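Local atomic coordinates of putative branched-chain amino acid ABC transporter, periplasmic branched-chain amino acid-binding protein (Pseudomonas protegens Pf-5, PDB entry 4RU0), a protein that probably binds a solute, perhaps a branched-chain amino acid, in the periplasm and delivers it to an ABC transporter. Residues E92-F97 / E125-P130; Y109-N112 / A116-A119. One frame throughout, in Å; residues are numbered along the deposited sequence.

Interaction 1. Residues E92-F97 / E125-P130; sequences ECYERF and EVDKIP
Y94 and D127 join two neighbouring helices of the periplasmic binding protein fold: helix 87-97 sends out the tyrosine, and the end of helix 114-126, closed by a Schellman motif at K128, receives it. The Y94 side chain shows how one tyrosine can span the distance between the two segments. At CB, the chain sets off with CG anti to the backbone N (chi1 166°), carrying the ring past L120, R123 and A124 on helix 114-126. Along one edge of the ring, CD1 and CE1 lie in plane with E95 OE2, CE1 3.6 Å from it. That oxygen forms a salt bridge with R123, which is likely to ease its nearness to the like-charged carboxylate of D127. On the far side of the ring from E95, CE2 approaches I129 CG2 obliquely, at 4.4 Å. At the tip, Y94 OH has I129 CD1 4.1 Å away and donates a hydrogen bond to D127 OD2 over 2.7 Å. A phenylalanine in place of Y94 would probably keep much of the ring packing but leave D127 OD2 without its hydroxyl donor, with only a weak, long ion pair to K98 noted beside it and the carboxylate freer to turn. As bound, the carboxylate lies nearly coplanar with the ring, their planes 13° apart, and D127 OD2 takes the hydroxyl on its anti side, 22° out of the carboxylate plane.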
ATOM      1  N   GLU A  92     -21.819   3.123   1.668  1.00 34.57           N
ATOM      2  CA  GLU A  92     -22.954   2.250   1.956  1.00 35.66           C
ATOM      3  C   GLU A  92     -22.507   0.876   2.448  1.00 36.54           C
ATOM      4  O   GLU A  92     -23.165   0.269   3.290  1.00 44.80           O
ATOM      5  CB  GLU A  92     -23.840   2.086   0.724  1.00 46.38           C
ATOM      6  CG  GLU A  92     -24.541   3.362   0.298  1.00 56.42           C
ATOM      7  CD  GLU A  92     -25.313   3.186  -0.996  1.00 66.30           C
ATOM      8  OE1 GLU A  92     -25.375   2.038  -1.497  1.00 69.18           O
ATOM      9  OE2 GLU A  92     -25.850   4.195  -1.510  1.00 67.68           O
ATOM     10  N   CYS A  93     -21.393   0.387   1.913  1.00 36.65           N
ATOM     11  CA  CYS A  93     -20.856  -0.902   2.332  1.00 37.56           C
ATOM     12  C   CYS A  93     -20.395  -0.840   3.779  1.00 37.05           C
ATOM     13  O   CYS A  93     -20.692  -1.732   4.569  1.00 37.95           O
ATOM     14  CB  CYS A  93     -19.704  -1.337   1.418  1.00 37.77           C
ATOM     15  SG  CYS A  93     -20.274  -2.076  -0.131  1.00 82.54           S
ATOM     16  N   TYR A  94     -19.687   0.231   4.118  1.00 35.71           N
ATOM     17  CA  TYR A  94     -19.214   0.444   5.476  1.00 35.19           C
ATOM     18  C   TYR A  94     -20.379   0.478   6.457  1.00 40.20           C
ATOM     19  O   TYR A  94     -20.313  -0.128   7.524  1.00 36.03           O
ATOM     20  CB  TYR A  94     -18.405   1.736   5.569  1.00 33.76           C
ATOM     21  CG  TYR A  94     -18.157   2.204   6.987  1.00 36.77           C
ATOM     22  CD1 TYR A  94     -19.045   3.070   7.621  1.00 32.76           C
ATOM     23  CD2 TYR A  94     -17.034   1.782   7.693  1.00 33.21           C
ATOM     24  CE1 TYR A  94     -18.826   3.494   8.912  1.00 32.36           C
ATOM     25  CE2 TYR A  94     -16.804   2.210   8.987  1.00 32.81           C
ATOM     26  CZ  TYR A  94     -17.705   3.068   9.588  1.00 32.40           C
ATOM     27  OH  TYR A  94     -17.487   3.500  10.870  1.00 32.12           O
ATOM     28  N   GLU A  95     -21.441   1.194   6.095  1.00 35.27           N
ATOM     29  CA  GLU A  95     -22.605   1.319   6.967  1.00 35.58           C
ATOM     30  C   GLU A  95     -23.334  -0.008   7.100  1.00 37.13           C
ATOM     31  O   GLU A  95     -23.938  -0.288   8.134  1.00 43.00           O
ATOM     32  CB  GLU A  95     -23.561   2.396   6.449  1.00 35.08           C
ATOM     33  CG  GLU A  95     -23.004   3.805   6.550  1.00 33.69           C
ATOM     34  CD  GLU A  95     -22.880   4.290   7.988  1.00 43.79           C
ATOM     35  OE1 GLU A  95     -23.685   3.864   8.844  1.00 42.57           O
ATOM     36  OE2 GLU A  95     -21.974   5.101   8.266  1.00 32.25           O
ATOM     37  N   ARG A  96     -23.286  -0.823   6.052  1.00 37.96           N
ATOM     38  CA  ARG A  96     -23.899  -2.141   6.110  1.00 39.61           C
ATOM     39  C   ARG A  96     -23.107  -3.065   7.038  1.00 45.30           C
ATOM     40  O   ARG A  96     -23.681  -3.871   7.765  1.00 48.75           O
ATOM     41  CB  ARG A  96     -24.004  -2.745   4.711  1.00 40.44           C
ATOM     42  CG  ARG A  96     -24.077  -4.273   4.685  1.00 48.12           C
ATOM     43  CD  ARG A  96     -25.000  -4.796   3.590  1.00 52.53           C
ATOM     44  NE  ARG A  96     -24.685  -4.268   2.266  1.00 55.88           N
ATOM     45  CZ  ARG A  96     -25.320  -3.242   1.699  1.00 62.78           C
ATOM     46  NH1 ARG A  96     -26.308  -2.626   2.343  1.00 63.98           N
ATOM     47  NH2 ARG A  96     -24.967  -2.824   0.486  1.00 60.90           N
ATOM     48  N   PHE A  97     -21.786  -2.908   7.033  1.00 41.49           N
ATOM     49  CA  PHE A  97     -20.896  -3.821   7.736  1.00 40.18           C
ATOM     50  C   PHE A  97     -20.516  -3.391   9.150  1.00 39.62           C
ATOM     51  O   PHE A  97     -20.172  -4.236   9.977  1.00 44.26           O
ATOM     52  CB  PHE A  97     -19.613  -4.017   6.923  1.00 44.82           C
ATOM     53  CG  PHE A  97     -19.759  -4.969   5.773  1.00 46.35           C
ATOM     54  CD1 PHE A  97     -20.806  -5.876   5.736  1.00 48.25           C
ATOM     55  CD2 PHE A  97     -18.842  -4.961   4.732  1.00 40.86           C
ATOM     56  CE1 PHE A  97     -20.942  -6.759   4.681  1.00 51.46           C
ATOM     57  CE2 PHE A  97     -18.966  -5.844   3.671  1.00 50.21           C
ATOM     58  CZ  PHE A  97     -20.020  -6.743   3.647  1.00 53.16           C
ATOM     59  N   GLU A 125     -13.970   7.218  13.173  1.00 26.92           N
ATOM     60  CA  GLU A 125     -13.503   7.591  14.503  1.00 28.22           C
ATOM     61  C   GLU A 125     -14.653   7.569  15.508  1.00 40.26           C
ATOM     62  O   GLU A 125     -14.509   7.042  16.614  1.00 48.55           O
ATOM     63  CB  GLU A 125     -12.844   8.972  14.474  1.00 40.16           C
ATOM     64  CG  GLU A 125     -12.296   9.423  15.820  1.00 50.30           C
ATOM     65  CD  GLU A 125     -11.244  10.518  15.690  1.00 62.46           C
ATOM     66  OE1 GLU A 125     -10.713  10.716  14.572  1.00 64.72           O
ATOM     67  OE2 GLU A 125     -10.945  11.181  16.707  1.00 66.90           O
ATOM     68  N   VAL A 126     -15.797   8.126  15.112  1.00 33.58           N
ATOM     69  CA  VAL A 126     -16.986   8.139  15.966  1.00 30.13           C
ATOM     70  C   VAL A 126     -17.475   6.725  16.278  1.00 29.86           C
ATOM     71  O   VAL A 126     -17.914   6.446  17.394  1.00 35.67           O
ATOM     72  CB  VAL A 126     -18.136   8.934  15.319  1.00 30.19           C
ATOM     73  CG1 VAL A 126     -19.376   8.904  16.200  1.00 31.33           C
ATOM     74  CG2 VAL A 126     -17.707  10.366  15.059  1.00 32.04           C
ATOM     75  N   ASP A 127     -17.393   5.831  15.294  1.00 29.39           N
ATOM     76  CA  ASP A 127     -17.893   4.463  15.460  1.00 28.80           C
ATOM     77  C   ASP A 127     -16.853   3.558  16.103  1.00 29.10           C
ATOM     78  O   ASP A 127     -17.109   2.379  16.333  1.00 34.63           O
ATOM     79  CB  ASP A 127     -18.320   3.865  14.113  1.00 27.54           C
ATOM     80  CG  ASP A 127     -19.382   4.694  13.409  1.00 39.73           C
ATOM     81  OD1 ASP A 127     -20.040   5.529  14.069  1.00 49.87           O
ATOM     82  OD2 ASP A 127     -19.565   4.498  12.191  1.00 35.68           O
ATOM     83  N   LYS A 128     -15.681   4.120  16.379  1.00 37.52           N
ATOM     84  CA  LYS A 128     -14.542   3.371  16.910  1.00 38.91           C
ATOM     85  C   LYS A 128     -14.230   2.125  16.066  1.00 37.55           C
ATOM     86  O   LYS A 128     -14.117   1.005  16.582  1.00 34.24           O
ATOM     87  CB  LYS A 128     -14.793   3.002  18.376  1.00 31.70           C
ATOM     88  CG  LYS A 128     -14.895   4.237  19.274  1.00 33.64           C
ATOM     89  CD  LYS A 128     -15.187   3.885  20.722  1.00 34.69           C
ATOM     90  CE  LYS A 128     -15.178   5.132  21.592  1.00 43.70           C
ATOM     91  NZ  LYS A 128     -15.512   4.816  23.007  1.00 54.73           N
ATOM     92  N   ILE A 129     -14.089   2.341  14.762  1.00 28.14           N
ATOM     93  CA  ILE A 129     -13.708   1.284  13.839  1.00 37.20           C
ATOM     94  C   ILE A 129     -12.445   1.669  13.068  1.00 34.21           C
ATOM     95  O   ILE A 129     -12.436   2.648  12.325  1.00 27.51           O
ATOM     96  CB  ILE A 129     -14.834   0.964  12.851  1.00 27.10           C
ATOM     97  CG1 ILE A 129     -16.071   0.490  13.609  1.00 31.71           C
ATOM     98  CG2 ILE A 129     -14.374  -0.086  11.852  1.00 27.08           C
ATOM     99  CD1 ILE A 129     -17.140  -0.103  12.733  1.00 33.62           C
ATOM    100  N   PRO A 130     -11.368   0.893  13.252  1.00 27.92           N
ATOM    101  CA  PRO A 130     -10.090   1.196  12.607  1.00 27.59           C
ATOM    102  C   PRO A 130     -10.179   1.063  11.093  1.00 36.17           C
ATOM    103  O   PRO A 130     -10.605   0.025  10.593  1.00 26.87           O
ATOM    104  CB  PRO A 130      -9.135   0.142  13.184  1.00 28.98           C
ATOM    105  CG  PRO A 130      -9.863  -0.487  14.331  1.00 31.83           C
ATOM    106  CD  PRO A 130     -11.315  -0.352  14.029  1.00 29.31           C
TER

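Interaction 2. Residues Y109-N112 / A116-A119; sequences YQPN and AAYA
P111 packs against A116 and A117 where an extended segment gives way to a helix, a small example of apolar packing across a tight turn. The direct contacts are van der Waals; no hydrogen bond links 109-112 to 116-119. The outer corner of the pyrrolidine, P111 CG, meets A117 CB at 3.6 Å and lies 3.9 Å from A117 CA. Further round the ring, P111 CB faces A116 CB more loosely, at 4.4 Å. Two methyl groups on successive helix residues thus receive one proline ring, and the small side chains are consistent with so close an approach. Y136 adds to the apolar surroundings by touching both P111 and A117.

A polar interaction follows directly after the proline. N112 takes a left-handed backbone conformation (phi 53°, psi 54°), consistent with a turn of the chain toward helix 114-126, and its ND2 is hydrogen-bonded to A39 O on strand 34-40. The contact is buried, and the A117 side chain lies about 8 Å from the bound 3,6,9,12,15-pentaoxaheptadecane. An extended segment leading into a helix whose start lies near the ligand fits the alpha/beta lobes of periplasmic binding proteins, where ligands bind in the cleft between the lobes.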
ATOM      1  N   TYR A 109     -11.357  -2.550   9.481  1.00 36.18           N
ATOM      2  CA  TYR A 109     -12.051  -2.333   8.221  1.00 35.97           C
ATOM      3  C   TYR A 109     -11.126  -1.795   7.122  1.00 35.20           C
ATOM      4  O   TYR A 109     -10.389  -0.826   7.324  1.00 34.11           O
ATOM      5  CB  TYR A 109     -13.229  -1.380   8.424  1.00 35.23           C
ATOM      6  CG  TYR A 109     -14.128  -1.303   7.214  1.00 42.90           C
ATOM      7  CD1 TYR A 109     -15.174  -2.201   7.049  1.00 36.51           C
ATOM      8  CD2 TYR A 109     -13.920  -0.346   6.225  1.00 34.35           C
ATOM      9  CE1 TYR A 109     -15.994  -2.145   5.934  1.00 40.51           C
ATOM     10  CE2 TYR A 109     -14.735  -0.283   5.110  1.00 34.57           C
ATOM     11  CZ  TYR A 109     -15.770  -1.183   4.970  1.00 39.37           C
ATOM     12  OH  TYR A 109     -16.585  -1.128   3.863  1.00 39.78           O
ATOM     13  N   GLN A 110     -11.185  -2.430   5.954  1.00 35.89           N
ATOM     14  CA  GLN A 110     -10.373  -2.034   4.800  1.00 35.42           C
ATOM     15  C   GLN A 110     -11.257  -1.644   3.626  1.00 35.32           C
ATOM     16  O   GLN A 110     -11.773  -2.508   2.922  1.00 50.12           O
ATOM     17  CB  GLN A 110      -9.433  -3.166   4.386  1.00 36.51           C
ATOM     18  CG  GLN A 110      -8.385  -3.508   5.422  1.00 36.65           C
ATOM     19  CD  GLN A 110      -8.111  -4.999   5.510  1.00 38.31           C
ATOM     20  OE1 GLN A 110      -9.036  -5.811   5.514  1.00 43.67           O
ATOM     21  NE2 GLN A 110      -6.836  -5.364   5.582  1.00 38.61           N
ATOM     22  N   PRO A 111     -11.442  -0.334   3.416  1.00 34.12           N
ATOM     23  CA  PRO A 111     -12.335   0.148   2.354  1.00 37.87           C
ATOM     24  C   PRO A 111     -11.861  -0.212   0.943  1.00 34.63           C
ATOM     25  O   PRO A 111     -12.686  -0.265   0.036  1.00 35.10           O
ATOM     26  CB  PRO A 111     -12.340   1.671   2.559  1.00 32.70           C
ATOM     27  CG  PRO A 111     -11.140   1.966   3.377  1.00 35.10           C
ATOM     28  CD  PRO A 111     -10.908   0.765   4.236  1.00 32.91           C
ATOM     29  N   ASN A 112     -10.567  -0.469   0.774  1.00 34.68           N
ATOM     30  CA  ASN A 112     -10.006  -0.801  -0.537  1.00 35.30           C
ATOM     31  C   ASN A 112     -10.372   0.241  -1.594  1.00 34.79           C
ATOM     32  O   ASN A 112     -10.916  -0.090  -2.647  1.00 35.60           O
ATOM     33  CB  ASN A 112     -10.474  -2.186  -0.988  1.00 36.86           C
ATOM     34  CG  ASN A 112     -10.042  -3.290  -0.036  1.00 38.38           C
ATOM     35  OD1 ASN A 112      -8.918  -3.290   0.461  1.00 38.29           O
ATOM     36  ND2 ASN A 112     -10.942  -4.235   0.229  1.00 38.74           N
ATOM     37  N   ALA A 116     -13.372   6.403  -0.953  1.00 24.23           N
ATOM     38  CA  ALA A 116     -14.187   5.868   0.131  1.00 32.55           C
ATOM     39  C   ALA A 116     -13.471   6.052   1.464  1.00 23.39           C
ATOM     40  O   ALA A 116     -14.074   6.483   2.439  1.00 23.34           O
ATOM     41  CB  ALA A 116     -14.506   4.397  -0.103  1.00 24.44           C
ATOM     42  N   ALA A 117     -12.182   5.729   1.492  1.00 23.15           N
ATOM     43  CA  ALA A 117     -11.407   5.804   2.724  1.00 22.83           C
ATOM     44  C   ALA A 117     -11.343   7.230   3.253  1.00 28.37           C
ATOM     45  O   ALA A 117     -11.482   7.459   4.452  1.00 31.67           O
ATOM     46  CB  ALA A 117     -10.011   5.267   2.506  1.00 22.84           C
ATOM     47  N   TYR A 118     -11.123   8.182   2.353  1.00 22.99           N
ATOM     48  CA  TYR A 118     -11.066   9.584   2.725  1.00 23.38           C
ATOM     49  C   TYR A 118     -12.386  10.033   3.358  1.00 32.74           C
ATOM     50  O   TYR A 118     -12.396  10.684   4.400  1.00 32.69           O
ATOM     51  CB  TYR A 118     -10.746  10.442   1.503  1.00 23.88           C
ATOM     52  CG  TYR A 118     -10.321  11.851   1.839  1.00 30.88           C
ATOM     53  CD1 TYR A 118      -9.008  12.131   2.202  1.00 39.37           C
ATOM     54  CD2 TYR A 118     -11.225  12.903   1.784  1.00 28.63           C
ATOM     55  CE1 TYR A 118      -8.607  13.418   2.507  1.00 44.23           C
ATOM     56  CE2 TYR A 118     -10.830  14.206   2.088  1.00 33.10           C
ATOM     57  CZ  TYR A 118      -9.523  14.454   2.451  1.00 42.16           C
ATOM     58  OH  TYR A 118      -9.120  15.737   2.756  1.00 47.48           O
ATOM     59  N   ALA A 119     -13.495   9.661   2.731  1.00 26.55           N
ATOM     60  CA  ALA A 119     -14.816  10.084   3.179  1.00 29.13           C
ATOM     61  C   ALA A 119     -15.219   9.442   4.502  1.00 37.47           C
ATOM     62  O   ALA A 119     -15.993  10.016   5.269  1.00 40.94           O
ATOM     63  CB  ALA A 119     -15.856   9.768   2.111  1.00 26.04           C
TER

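How the interactions relate
From the N terminus, strand 76-82 leads to helix 87-97, which the C81-C93 disulfide ties back to that strand. The chain then runs through 109-112, turns into helix 114-126 and leaves it at 125-130. Interaction 2 closes the short turn between 109-112 and 116-119; interaction 1 closes the wider loop from 92-97 to 125-130, so the smaller closure sits wholly within the larger and the two do not cross. Helix 114-126 serves both, near its start and at its end. Y109 joins them directly: its N probably hydrogen-bonds P130 O at 2.9 Å, and its ring meets that of Y94 edge-to-face.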